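Local coordinates for peptidase M28 (Shewanella amazonensis SB2B, PDB 3IIB), which probably acts as a zinc-dependent metallopeptidase of family M28, hydrolysing dipeptides or C-terminal peptide bonds at a site that holds two zinc ions, at residues S29-V34 / T265-D270; R37-E42 / E303-L308; V46-A51 / A256-W261; W50-L55 / V63-V68; N237-V242 / K311-E316. All coordinates share one frame; numbering follows the deposited sequence. Where two conformers were deposited one is given.

Contact 1 of 5, residues S29-V34 / T265-D270; sequences SLTVEV and TGAIDD. With ZN (zinc ion), chain B; ZN (zinc ion), chain C.
T31 and T265 meet with their side chains at about a right angle, where helix 22-33 lies against the turn that opens helix 267-285 of the M28 zinc-peptidase fold. The methyl of T31 does most of the touching. Its CG2 stands beside the backbone N and anti to the carbonyl carbon, while OG1 lies between the two (chi1 57°). That rotation turns T31 CG2 across the contact, 3.5 Å from T265 O and 3.8 Å from T265 OG1, and leaves the hydroxyl to bond V27 O in its own helix. T265 O is also gripped by R37, so the methyl rests against an oxygen whose polar demand is met elsewhere. T31 CG2 also lies 3.9 Å from A267 CB in the first turn of helix 267-285, just after G266 at the N-cap. The three residues are buried and meet by apolar and van der Waals contact alone. The outer side of helix 22-33 faces the second subunit: E33 forms a salt bridge with R215 of that chain, and T31 O accepts from Q88 of that chain, consistent with the homodimeric assembly. At the other end of the turn, D269 bridges the two metals, the hallmark of a co-catalytic zinc site, and a cis peptide joins it to D270. With CG anti to the backbone N (chi1 -169°), the D269 carboxylate splits its oxygens, OD2 2.0 Å from the zinc of chain B and OD1 2.1 Å from the zinc of chain C.

Contact 2 of 5, residues R37-E42 / E303-L308; sequences RLAGSE and EELGLL. With ZN (zinc ion), chain B.
Around the spot where A39 meets L305 the flat groups are the guanidinium of R37 and the carboxylates of E303 and E304. L30 CD2 covers one face of the guanidinium, and the side chain of S260 lies over the opposite face. The N-H groups of R37 reach carbonyl oxygens at its edges: NE bonds L258 O, NH2 bonds G266 O, and NH1 bonds G35 O. The E304 carboxylate turns both oxygens to the zinc of chain B, with E304 OE1 2.2 Å from the metal; the bend at chi2 (-72°) curls the chain back to make this possible. E303 binds neither zinc here, although it has been seen as a ligand of the other zinc in this protein; E303 OE1 accepts from the metal-bridging water 2 at 2.7 Å. These two glutamates sit on the metal-binding loop after strand 293-300 of the M28 fold, whose backbone is tightened by E303 O accepting from both G306 N and L307 N. The contact with this loop is apolar. L305 CD1 lies 3.5 Å from A39 CB, and L305 CD2 lies 4.4 Å from L38 CD1, so the leucine fork meets two successive residues; P71 touches it as well. A39 is presented by a type II turn from L38 to S41, ahead of helix 42-57. S41 is the N-cap of that helix, and S41 OG also donates to L38 O at 2.6 Å, in the carbonyl plane on a lone pair (C=O...OG angle 138°), beside the S41 N bond to the same oxygen.

Contact 3 of 5, residues V46-A51 / A256-W261; sequences VAVDWA and AHLDSW. With ZN (zinc ion), chain C.
Apolar contact dominates, and all of it falls on L258, whose forked end is pressed against helix 42-57. L258 CG is anti to the backbone N (chi1 -174°), which carries the fork to the helix. L258 CD2 does most of the touching: it is 3.8 Å from A51 CB and 4.3 Å from V48 CG2. The other branch, L258 CD1, approaches the W50 ring obliquely, 4.1 Å from W50 CZ3, while L258 CG meets A47 CB. A van der Waals contact with the helix backbone adds to these, L258 CD2 lying 3.6 Å from A47 O. W50 spends its polar end elsewhere, NE1 bonding S29 OG. An alanine here in place of the leucine is likely to open a gap between this face of the helix and the loop, taking a neighbour from A51 CB and the W50 ring. Hydrogen bonds hold the loop itself: H257 ND1 makes two weak bonds, to D259 O and to D259 OD1, and S260 OG donates to W261 O at 2.7 Å, tilted 22° from the carbonyl plane. Metal coordination makes the third kind. H257 NE2 is 2.2 Å from the zinc of chain C, completed by D269, D331 and waters. H257, at the end of strand 247-257, is thus one of the ligands of the two-zinc site of this M28 peptidase.

Contact 4 of 5, residues W50-L55 / V63-V68; sequences WAIAKL and VYKEPV
The axis of helix 50-55 runs nearly antiparallel to strand 63-68 (157°) at a closest approach of 8.5 Å, and V63 comes up beneath L55 and I52. This is an alpha/beta unit formed by consecutive elements: helix 42-57 turns back into strand 62-84 and covers one face of the large sheet. V63 lies under the helix with both methyls in use. V63 CG2 is 3.7 Å from L55 CB, and V63 CG1, anti to the backbone N (chi1 176°), is 3.8 Å from I52 O. The side chains of I52 and V63 pass alongside one another, running in opposite senses. I52 has both chi1 and chi2 near -69°, a bent chain that brings I52 CD1 down to the strand, 3.8 Å from V63 CG1. Cutting this valine back to an alanine is likely to leave L55 CB and I52 CD1 facing a gap and to weaken the seat of the helix on this strand. Alternation along the strand separates two sides: K65 comes toward the helix, whereas Y64 heads away and bonds E241 with its hydroxyl. K65 also makes a cation-pi contact with Y236, on the exposed side of the strand. On the inner side L55 continues onto V238 of the adjacent strand 220-242 and L299 of strand 293-300 beyond it. Past V63, the I52 methyl reaches on along the strand, I52 CD1 ending 3.9 Å from Y64 O and 4.2 Å from K65 CB.

Contact 5 of 5, residues N237-V242 / K311-E316; sequences NVIAEV and KTYAKE
Strand 220-242 of the central sheet carries N237 and I239 on one face against Y313 of helix 308-316, while V238 between them packs on helix 42-57 from the other face. Helices on both sides of this strand give the three-layer alpha/beta/alpha sandwich of zinc-dependent M28 peptidases. Y313 is the central side chain of the contact. Its CG is anti to the backbone N (chi1 180°), which carries the ring from the helix to the sheet. N237 meets its base and I239 its rim. The amide of N237 crosses the tyrosine obliquely, the two planes 62° apart, and N237 ND2 lies 3.8 Å from Y313 CB and 4.0 Å from Y313 N. This is van der Waals contact, since the amide uses its polar atoms elsewhere: OD1 accepts from A301 N, and ND2 donates to G309 O near the start of the helix. The N237 amide is thereby tied both to the loop after strand 293-300 and to helix 308-316, which fixes its rotation. Further along, the phenol hydroxyl bonds H324 NE2 and R296 NH1, and H317 stacks on the ring, so the tyrosine is fixed at its far end and over a face. Y64 and E66 of the neighbouring strand 62-84 touch I239. The isoleucine extends CG1 beside its backbone N, chi2 168° keeping the chain long, and the tip arrives at the ring's edge, near its plane: I239 CD1 is 4.2 Å from Y313 CE2.

Overall arrangement
Contacts 1, 2 and 3 ring the two zinc ions: their centres lie about 8 to 14 Å apart, and each supplies metal ligands. Contacts 3 and 4 share W50 and A51 on helix 42-57, so one helix links the site to strand 62-84, with centres about 9 Å apart. Contact 5 lies about 10 Å from contact 4, on the neighbouring strand 220-242. Along the chain contact 4 closes first, contact 3 is nested in the loops closed by contacts 1 and 2, and those two cross, as contact 5 does with 1, 2 and 3. Helices 22-33 and 42-57 and the metal-binding loops are thus interwoven, segments far apart in sequence converging on the metals.

Contact 1 of 5, residues S29-V34 / T265-D270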
# COMPACT_ATOMS: atom_id res chain seq x y z
N SER A 29 1.19 -11.29 19.27
CA SER A 29 1.59 -10.71 20.55
C SER A 29 2.69 -9.65 20.38
O SER A 29 2.64 -8.56 20.95
CB SER A 29 2.01 -11.83 21.48
OG SER A 29 2.45 -11.29 22.73
N LEU A 30 3.68 -10.00 19.56
CA LEU A 30 4.84 -9.15 19.36
C LEU A 30 4.42 -7.86 18.64
O LEU A 30 4.76 -6.73 19.05
CB LEU A 30 5.92 -9.90 18.57
CG LEU A 30 7.21 -9.15 18.17
CD1 LEU A 30 7.93 -8.45 19.34
CD2 LEU A 30 8.16 -10.11 17.41
N THR A 31 3.66 -8.03 17.56
CA THR A 31 3.29 -6.87 16.74
C THR A 31 2.32 -5.94 17.47
O THR A 31 2.37 -4.72 17.29
CB THR A 31 2.73 -7.27 15.35
OG1 THR A 31 1.61 -8.14 15.53
CG2 THR A 31 3.81 -7.97 14.51
N VAL A 32 1.45 -6.49 18.32
CA VAL A 32 0.50 -5.65 19.10
C VAL A 32 1.13 -5.05 20.35
O VAL A 32 1.00 -3.84 20.59
CB VAL A 32 -0.76 -6.45 19.48
CG1 VAL A 32 -1.70 -5.60 20.42
CG2 VAL A 32 -1.48 -6.94 18.22
N GLU A 33 1.85 -5.87 21.13
CA GLU A 33 2.32 -5.45 22.46
C GLU A 33 3.68 -4.69 22.44
O GLU A 33 4.06 -4.09 23.44
CB GLU A 33 2.40 -6.65 23.39
CG GLU A 33 1.08 -7.42 23.55
CD GLU A 33 1.28 -8.77 24.21
OE1 GLU A 33 2.21 -8.87 25.02
OE2 GLU A 33 0.59 -9.77 23.85
N VAL A 34 4.36 -4.74 21.30
CA VAL A 34 5.59 -4.02 21.05
C VAL A 34 5.46 -3.17 19.82
O VAL A 34 5.70 -1.97 19.91
CB VAL A 34 6.80 -4.98 20.91
CG1 VAL A 34 8.13 -4.20 20.81
CG2 VAL A 34 6.84 -5.94 22.10
N THR A 265 5.16 -2.74 11.67
CA THR A 265 5.23 -3.39 12.96
C THR A 265 6.20 -4.58 12.93
O THR A 265 6.11 -5.45 13.77
CB THR A 265 3.83 -3.87 13.44
OG1 THR A 265 3.32 -4.82 12.48
CG2 THR A 265 2.87 -2.70 13.61
N GLY A 266 7.06 -4.66 11.92
CA GLY A 266 8.02 -5.73 11.83
C GLY A 266 7.39 -7.09 11.82
O GLY A 266 7.95 -8.03 12.39
N ALA A 267 6.25 -7.22 11.15
CA ALA A 267 5.54 -8.48 11.18
C ALA A 267 6.27 -9.55 10.38
O ALA A 267 6.49 -10.65 10.89
CB ALA A 267 4.07 -8.33 10.68
N ILE A 268 6.62 -9.29 9.12
CA ILE A 268 7.26 -10.37 8.39
C ILE A 268 8.77 -10.30 8.52
O ILE A 268 9.46 -11.31 8.36
CB ILE A 268 6.78 -10.43 6.89
CG1 ILE A 268 7.36 -9.29 6.09
CG2 ILE A 268 5.22 -10.45 6.82
CD1 ILE A 268 6.99 -9.30 4.61
N ASP A 269 9.28 -9.09 8.82
CA ASP A 269 10.71 -8.92 9.03
C ASP A 269 10.95 -8.36 10.44
O ASP A 269 11.01 -7.13 10.61
CB ASP A 269 11.27 -7.95 8.00
CG ASP A 269 12.78 -7.94 8.00
OD1 ASP A 269 13.39 -8.82 8.64
OD2 ASP A 269 13.38 -7.03 7.36
N ASP A 270 11.09 -9.21 11.44
CA ASP A 270 11.08 -10.66 11.34
C ASP A 270 10.27 -11.25 12.48
O ASP A 270 10.62 -12.27 13.09
CB ASP A 270 12.55 -11.16 11.34
CG ASP A 270 12.67 -12.65 11.07
OD1 ASP A 270 11.79 -13.21 10.34
OD2 ASP A 270 13.67 -13.26 11.59
ZN ZN B . 15.32 -6.43 7.41
ZN ZN C . 15.22 -9.79 8.42
O HOH W 1 16.33 -7.13 5.66
O HOH W 2 16.30 -8.23 8.01
O HOH W 3 15.14 -10.18 6.07

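Contact 2 of 5, residues R37-E42 / E303-L308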
# COMPACT_ATOMS: atom_id res chain seq x y z
N ARG A 37 10.39 -2.19 16.36
CA ARG A 37 11.42 -2.22 17.42
C ARG A 37 12.82 -2.03 16.79
O ARG A 37 13.65 -2.95 16.68
CB ARG A 37 11.31 -3.52 18.23
CG ARG A 37 11.18 -4.73 17.38
CD ARG A 37 10.10 -5.69 17.75
NE ARG A 37 10.08 -6.73 16.73
CZ ARG A 37 9.17 -6.87 15.78
NH1 ARG A 37 8.09 -6.10 15.73
NH2 ARG A 37 9.35 -7.81 14.86
N LEU A 38 13.07 -0.78 16.37
CA LEU A 38 14.39 -0.43 15.84
C LEU A 38 15.42 -0.54 16.94
O LEU A 38 15.20 -0.03 18.06
CB LEU A 38 14.34 1.01 15.36
CG LEU A 38 15.63 1.61 14.80
CD1 LEU A 38 16.13 0.81 13.59
CD2 LEU A 38 15.33 3.07 14.47
N ALA A 39 16.54 -1.18 16.64
CA ALA A 39 17.61 -1.30 17.62
C ALA A 39 18.00 0.10 18.09
O ALA A 39 18.09 1.03 17.27
CB ALA A 39 18.85 -2.02 17.00
N GLY A 40 18.22 0.23 19.39
CA GLY A 40 18.67 1.49 19.95
C GLY A 40 17.55 2.46 20.30
O GLY A 40 17.76 3.43 21.04
N SER A 41 16.34 2.19 19.81
CA SER A 41 15.15 3.00 20.17
C SER A 41 14.59 2.59 21.54
O SER A 41 14.96 1.54 22.10
CB SER A 41 14.05 2.84 19.11
OG SER A 41 13.44 1.56 19.17
N GLU A 42 13.60 3.35 22.02
CA GLU A 42 12.92 3.00 23.25
C GLU A 42 12.24 1.62 23.12
O GLU A 42 12.13 0.91 24.11
CB GLU A 42 11.92 4.10 23.62
CG GLU A 42 10.97 3.72 24.75
N GLU A 303 19.94 -7.06 13.92
CA GLU A 303 20.26 -7.64 12.60
C GLU A 303 20.21 -6.58 11.51
O GLU A 303 21.04 -6.59 10.61
CB GLU A 303 19.32 -8.81 12.29
CG GLU A 303 19.65 -9.52 10.98
CD GLU A 303 19.04 -8.87 9.75
OE1 GLU A 303 18.15 -8.02 9.91
OE2 GLU A 303 19.44 -9.23 8.62
N GLU A 304 19.24 -5.68 11.57
CA GLU A 304 19.01 -4.65 10.55
C GLU A 304 20.17 -3.67 10.43
O GLU A 304 20.34 -3.05 9.39
CB GLU A 304 17.71 -3.87 10.83
CG GLU A 304 16.43 -4.71 10.95
CD GLU A 304 15.95 -5.27 9.62
OE1 GLU A 304 16.67 -5.14 8.60
OE2 GLU A 304 14.82 -5.78 9.60
N LEU A 305 20.97 -3.56 11.49
CA LEU A 305 22.07 -2.62 11.52
C LEU A 305 23.40 -3.29 11.15
O LEU A 305 24.46 -2.72 11.40
CB LEU A 305 22.17 -1.97 12.90
CG LEU A 305 20.86 -1.33 13.40
CD1 LEU A 305 21.18 -0.59 14.74
CD2 LEU A 305 20.22 -0.38 12.38
N GLY A 306 23.36 -4.48 10.56
CA GLY A 306 24.58 -5.16 10.17
C GLY A 306 24.93 -6.41 10.95
O GLY A 306 26.10 -6.67 11.25
N LEU A 307 23.92 -7.22 11.26
CA LEU A 307 24.16 -8.48 11.96
C LEU A 307 24.91 -8.29 13.28
O LEU A 307 25.66 -9.14 13.68
CB LEU A 307 24.93 -9.49 11.10
CG LEU A 307 24.62 -9.58 9.62
CD1 LEU A 307 25.52 -10.66 8.95
CD2 LEU A 307 23.14 -9.83 9.42
N LEU A 308 24.70 -7.19 13.97
CA LEU A 308 25.49 -6.92 15.16
C LEU A 308 25.32 -7.98 16.25
O LEU A 308 26.28 -8.38 16.87
CB LEU A 308 25.16 -5.53 15.73
CG LEU A 308 25.36 -4.36 14.75
CD1 LEU A 308 25.04 -3.03 15.43
CD2 LEU A 308 26.76 -4.34 14.12
ZN ZN B . 15.32 -6.43 7.41
O HOH W 2 16.30 -8.23 8.01
O HOH W 1 16.33 -7.13 5.66

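Contact 3 of 5, residues V46-A51 / A256-W261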
# COMPACT_ATOMS: atom_id res chain seq x y z
N VAL A 46 11.71 -2.59 25.11
CA VAL A 46 10.33 -3.15 25.15
C VAL A 46 10.26 -4.53 24.50
O VAL A 46 9.66 -5.43 25.09
CB VAL A 46 9.27 -2.17 24.57
CG1 VAL A 46 7.86 -2.78 24.55
CG2 VAL A 46 9.32 -0.80 25.37
N ALA A 47 10.91 -4.70 23.35
CA ALA A 47 10.90 -5.98 22.64
C ALA A 47 11.69 -7.04 23.43
O ALA A 47 11.24 -8.19 23.56
CB ALA A 47 11.47 -5.82 21.23
N VAL A 48 12.84 -6.64 23.99
CA VAL A 48 13.63 -7.57 24.80
C VAL A 48 12.81 -8.05 26.02
O VAL A 48 12.79 -9.26 26.32
CB VAL A 48 15.02 -6.94 25.19
CG1 VAL A 48 15.68 -7.71 26.35
CG2 VAL A 48 15.91 -6.81 23.94
N ASP A 49 12.17 -7.11 26.72
CA ASP A 49 11.44 -7.45 27.93
C ASP A 49 10.26 -8.35 27.53
O ASP A 49 9.96 -9.35 28.20
CB ASP A 49 10.98 -6.20 28.66
CG ASP A 49 12.14 -5.48 29.36
OD1 ASP A 49 13.19 -6.12 29.52
OD2 ASP A 49 11.99 -4.30 29.69
N TRP A 50 9.66 -8.06 26.38
CA TRP A 50 8.52 -8.86 25.89
C TRP A 50 8.98 -10.30 25.64
O TRP A 50 8.27 -11.23 25.99
CB TRP A 50 7.92 -8.24 24.63
CG TRP A 50 7.00 -9.19 23.89
CD1 TRP A 50 5.66 -9.29 24.04
CD2 TRP A 50 7.38 -10.16 22.92
NE1 TRP A 50 5.16 -10.29 23.23
CE2 TRP A 50 6.20 -10.82 22.51
CE3 TRP A 50 8.61 -10.52 22.31
CZ2 TRP A 50 6.21 -11.85 21.56
CZ3 TRP A 50 8.61 -11.55 21.36
CH2 TRP A 50 7.42 -12.21 21.00
N ALA A 51 10.14 -10.44 25.03
CA ALA A 51 10.65 -11.76 24.60
C ALA A 51 11.05 -12.58 25.80
O ALA A 51 10.72 -13.75 25.90
CB ALA A 51 11.83 -11.56 23.63
N ALA A 256 16.21 -16.28 14.88
CA ALA A 256 15.51 -15.23 14.14
C ALA A 256 16.10 -13.94 14.66
O ALA A 256 16.85 -13.96 15.66
CB ALA A 256 13.96 -15.28 14.43
N HIS A 257 15.74 -12.79 14.09
CA HIS A 257 16.10 -11.50 14.74
C HIS A 257 14.88 -10.83 15.33
O HIS A 257 13.82 -10.90 14.76
CB HIS A 257 16.89 -10.55 13.83
CG HIS A 257 16.19 -10.08 12.60
ND1 HIS A 257 15.56 -8.86 12.53
CD2 HIS A 257 16.10 -10.62 11.36
CE1 HIS A 257 15.06 -8.69 11.32
NE2 HIS A 257 15.38 -9.74 10.58
N LEU A 258 15.06 -10.20 16.50
CA LEU A 258 13.98 -9.58 17.25
C LEU A 258 13.78 -8.15 16.84
O LEU A 258 12.69 -7.57 17.06
CB LEU A 258 14.31 -9.64 18.76
CG LEU A 258 13.23 -9.16 19.73
CD1 LEU A 258 11.88 -9.88 19.47
CD2 LEU A 258 13.72 -9.31 21.18
N ASP A 259 14.81 -7.54 16.25
CA ASP A 259 14.68 -6.13 15.90
C ASP A 259 13.97 -5.97 14.54
O ASP A 259 13.82 -6.95 13.79
CB ASP A 259 16.05 -5.46 15.88
CG ASP A 259 16.96 -5.97 14.71
OD1 ASP A 259 17.09 -7.21 14.55
OD2 ASP A 259 17.54 -5.15 13.97
N SER A 260 13.61 -4.73 14.22
CA SER A 260 12.95 -4.44 12.95
C SER A 260 13.24 -3.03 12.59
O SER A 260 13.85 -2.29 13.37
CB SER A 260 11.42 -4.60 13.06
OG SER A 260 10.76 -3.60 13.84
N TRP A 261 12.80 -2.64 11.39
CA TRP A 261 12.66 -1.20 11.06
C TRP A 261 11.40 -0.62 11.74
O TRP A 261 10.59 -1.36 12.36
CB TRP A 261 12.73 -0.95 9.55
CG TRP A 261 14.18 -1.09 9.13
CD1 TRP A 261 14.76 -2.20 8.62
CD2 TRP A 261 15.25 -0.17 9.41
NE1 TRP A 261 16.12 -2.01 8.46
CE2 TRP A 261 16.45 -0.77 8.96
CE3 TRP A 261 15.30 1.10 10.01
CZ2 TRP A 261 17.68 -0.14 9.07
CZ3 TRP A 261 16.52 1.73 10.11
CH2 TRP A 261 17.70 1.12 9.65
ZN ZN C . 15.22 -9.79 8.42
O HOH W 2 16.30 -8.23 8.01
O HOH W 3 15.14 -10.18 6.07

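Contact 4 of 5, residues W50-L55 / V63-V68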
# COMPACT_ATOMS: atom_id res chain seq x y z
N TRP A 50 9.66 -8.06 26.38
CA TRP A 50 8.52 -8.86 25.89
C TRP A 50 8.98 -10.30 25.64
O TRP A 50 8.27 -11.23 25.99
CB TRP A 50 7.92 -8.24 24.63
CG TRP A 50 7.00 -9.19 23.89
CD1 TRP A 50 5.66 -9.29 24.04
CD2 TRP A 50 7.38 -10.16 22.92
NE1 TRP A 50 5.16 -10.29 23.23
CE2 TRP A 50 6.20 -10.82 22.51
CE3 TRP A 50 8.61 -10.52 22.31
CZ2 TRP A 50 6.21 -11.85 21.56
CZ3 TRP A 50 8.61 -11.55 21.36
CH2 TRP A 50 7.42 -12.21 21.00
N ALA A 51 10.14 -10.44 25.03
CA ALA A 51 10.65 -11.76 24.60
C ALA A 51 11.05 -12.58 25.80
O ALA A 51 10.72 -13.75 25.90
CB ALA A 51 11.83 -11.56 23.63
N ILE A 52 11.71 -11.96 26.77
CA ILE A 52 12.04 -12.64 28.02
C ILE A 52 10.77 -13.19 28.71
O ILE A 52 10.68 -14.39 29.08
CB ILE A 52 12.88 -11.69 28.95
CG1 ILE A 52 14.30 -11.43 28.39
CG2 ILE A 52 13.04 -12.29 30.32
CD1 ILE A 52 15.22 -12.66 28.45
N ALA A 53 9.76 -12.33 28.85
CA ALA A 53 8.52 -12.70 29.52
C ALA A 53 7.84 -13.82 28.72
O ALA A 53 7.32 -14.76 29.30
CB ALA A 53 7.57 -11.47 29.66
N LYS A 54 7.86 -13.70 27.39
CA LYS A 54 7.18 -14.66 26.56
C LYS A 54 7.82 -16.00 26.69
O LYS A 54 7.13 -17.02 26.83
CB LYS A 54 7.15 -14.19 25.10
CG LYS A 54 6.39 -15.13 24.15
CD LYS A 54 4.89 -15.14 24.46
CE LYS A 54 4.22 -13.77 24.32
NZ LYS A 54 2.74 -13.84 24.58
N LEU A 55 9.14 -16.03 26.61
CA LEU A 55 9.85 -17.31 26.68
C LEU A 55 9.68 -17.94 28.05
O LEU A 55 9.49 -19.15 28.15
CB LEU A 55 11.32 -17.13 26.31
CG LEU A 55 11.47 -16.69 24.85
CD1 LEU A 55 12.85 -16.11 24.58
CD2 LEU A 55 11.14 -17.81 23.87
N VAL A 63 16.10 -19.22 30.14
CA VAL A 63 15.76 -18.01 29.40
C VAL A 63 16.68 -16.94 29.93
O VAL A 63 16.71 -16.67 31.14
CB VAL A 63 14.24 -17.57 29.59
CG1 VAL A 63 13.97 -16.23 28.87
CG2 VAL A 63 13.25 -18.65 29.12
N TYR A 64 17.44 -16.32 29.03
CA TYR A 64 18.44 -15.33 29.45
C TYR A 64 18.78 -14.43 28.30
O TYR A 64 18.35 -14.65 27.16
CB TYR A 64 19.67 -16.01 30.02
CG TYR A 64 20.35 -17.01 29.13
CD1 TYR A 64 19.87 -18.30 29.01
CD2 TYR A 64 21.50 -16.67 28.43
CE1 TYR A 64 20.54 -19.24 28.19
CE2 TYR A 64 22.14 -17.58 27.62
CZ TYR A 64 21.67 -18.86 27.50
OH TYR A 64 22.34 -19.77 26.70
N LYS A 65 19.57 -13.41 28.58
CA LYS A 65 19.97 -12.49 27.53
C LYS A 65 21.42 -12.12 27.62
O LYS A 65 22.02 -12.16 28.71
CB LYS A 65 19.09 -11.26 27.53
CG LYS A 65 19.17 -10.39 28.77
CD LYS A 65 18.11 -9.34 28.70
CE LYS A 65 18.43 -8.15 29.51
NZ LYS A 65 18.26 -8.40 30.96
N GLU A 66 21.96 -11.67 26.49
CA GLU A 66 23.37 -11.36 26.35
C GLU A 66 23.54 -10.02 25.65
O GLU A 66 22.90 -9.79 24.64
CB GLU A 66 24.06 -12.47 25.57
CG GLU A 66 24.03 -13.80 26.35
CD GLU A 66 24.72 -14.97 25.64
OE1 GLU A 66 24.93 -14.90 24.42
OE2 GLU A 66 25.02 -15.97 26.33
N PRO A 67 24.41 -9.17 26.17
CA PRO A 67 24.44 -7.80 25.63
C PRO A 67 25.12 -7.65 24.26
O PRO A 67 26.06 -8.39 23.89
CB PRO A 67 25.22 -7.04 26.69
CG PRO A 67 26.18 -8.04 27.23
CD PRO A 67 25.39 -9.33 27.27
N VAL A 68 24.60 -6.69 23.51
CA VAL A 68 25.05 -6.37 22.18
C VAL A 68 25.14 -4.85 22.11
O VAL A 68 24.16 -4.16 22.38
CB VAL A 68 24.09 -6.89 21.11
CG1 VAL A 68 24.49 -6.41 19.69
CG2 VAL A 68 23.98 -8.41 21.20

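Contact 5 of 5, residues N237-V242 / K311-E316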
# COMPACT_ATOMS: atom_id res chain seq x y z
N ASN A 237 20.82 -10.03 22.73
CA ASN A 237 20.40 -11.33 22.18
C ASN A 237 19.60 -12.01 23.28
O ASN A 237 20.04 -12.08 24.44
CB ASN A 237 21.62 -12.18 21.80
CG ASN A 237 22.39 -11.62 20.60
OD1 ASN A 237 21.82 -10.99 19.71
ND2 ASN A 237 23.69 -11.92 20.56
N VAL A 238 18.40 -12.50 22.94
CA VAL A 238 17.53 -13.14 23.91
C VAL A 238 17.50 -14.61 23.59
O VAL A 238 17.28 -15.01 22.41
CB VAL A 238 16.11 -12.53 23.86
CG1 VAL A 238 15.10 -13.31 24.75
CG2 VAL A 238 16.15 -11.05 24.23
N ILE A 239 17.74 -15.44 24.62
CA ILE A 239 18.02 -16.84 24.39
C ILE A 239 17.09 -17.69 25.27
O ILE A 239 16.87 -17.39 26.47
CB ILE A 239 19.48 -17.16 24.66
CG1 ILE A 239 20.39 -16.39 23.66
CG2 ILE A 239 19.70 -18.71 24.61
CD1 ILE A 239 21.89 -16.41 23.99
N ALA A 240 16.57 -18.74 24.65
CA ALA A 240 15.85 -19.80 25.40
C ALA A 240 16.34 -21.15 25.00
O ALA A 240 16.76 -21.39 23.85
CB ALA A 240 14.36 -19.73 25.16
N GLU A 241 16.24 -22.08 25.95
CA GLU A 241 16.69 -23.43 25.71
C GLU A 241 15.68 -24.48 26.14
O GLU A 241 14.98 -24.33 27.13
CB GLU A 241 18.04 -23.68 26.44
CG GLU A 241 19.19 -22.86 25.90
CD GLU A 241 20.48 -22.95 26.67
OE1 GLU A 241 20.56 -23.72 27.66
OE2 GLU A 241 21.43 -22.26 26.26
N VAL A 242 15.58 -25.50 25.28
CA VAL A 242 15.03 -26.79 25.62
C VAL A 242 16.19 -27.67 26.04
O VAL A 242 17.08 -27.98 25.26
CB VAL A 242 14.32 -27.43 24.40
CG1 VAL A 242 13.77 -28.82 24.79
CG2 VAL A 242 13.20 -26.50 23.86
N LYS A 311 27.07 -11.30 15.04
CA LYS A 311 28.51 -11.18 15.14
C LYS A 311 28.93 -11.24 16.62
O LYS A 311 29.92 -11.87 16.98
CB LYS A 311 28.94 -9.85 14.54
CG LYS A 311 28.88 -9.86 13.03
CD LYS A 311 29.19 -8.52 12.41
CE LYS A 311 29.21 -8.67 10.90
NZ LYS A 311 29.33 -7.38 10.19
N THR A 312 28.16 -10.58 17.49
CA THR A 312 28.47 -10.59 18.91
C THR A 312 28.36 -12.01 19.48
O THR A 312 29.25 -12.47 20.21
CB THR A 312 27.59 -9.65 19.69
OG1 THR A 312 27.82 -8.31 19.26
CG2 THR A 312 27.87 -9.73 21.19
N TYR A 313 27.30 -12.71 19.12
CA TYR A 313 27.10 -14.08 19.57
C TYR A 313 28.29 -14.98 19.14
O TYR A 313 28.82 -15.73 19.93
CB TYR A 313 25.80 -14.64 19.00
CG TYR A 313 25.52 -16.07 19.42
CD1 TYR A 313 26.06 -17.13 18.72
CD2 TYR A 313 24.66 -16.34 20.47
CE1 TYR A 313 25.80 -18.44 19.11
CE2 TYR A 313 24.40 -17.65 20.87
CZ TYR A 313 24.95 -18.69 20.19
OH TYR A 313 24.65 -19.98 20.65
N ALA A 314 28.67 -14.90 17.87
CA ALA A 314 29.80 -15.70 17.36
C ALA A 314 31.06 -15.47 18.18
O ALA A 314 31.79 -16.41 18.48
CB ALA A 314 30.06 -15.40 15.89
N LYS A 315 31.33 -14.24 18.56
CA LYS A 315 32.53 -13.98 19.36
C LYS A 315 32.35 -14.40 20.80
O LYS A 315 33.24 -15.07 21.38
CB LYS A 315 32.92 -12.50 19.26
CG LYS A 315 33.50 -12.15 17.92
N GLU A 316 31.23 -14.05 21.41
CA GLU A 316 30.94 -14.39 22.81
C GLU A 316 30.94 -15.90 23.05
O GLU A 316 31.40 -16.37 24.10
CB GLU A 316 29.60 -13.79 23.23
CG GLU A 316 29.02 -14.29 24.56
CD GLU A 316 29.81 -13.85 25.77
OE1 GLU A 316 30.56 -12.83 25.69
OE2 GLU A 316 29.69 -14.54 26.80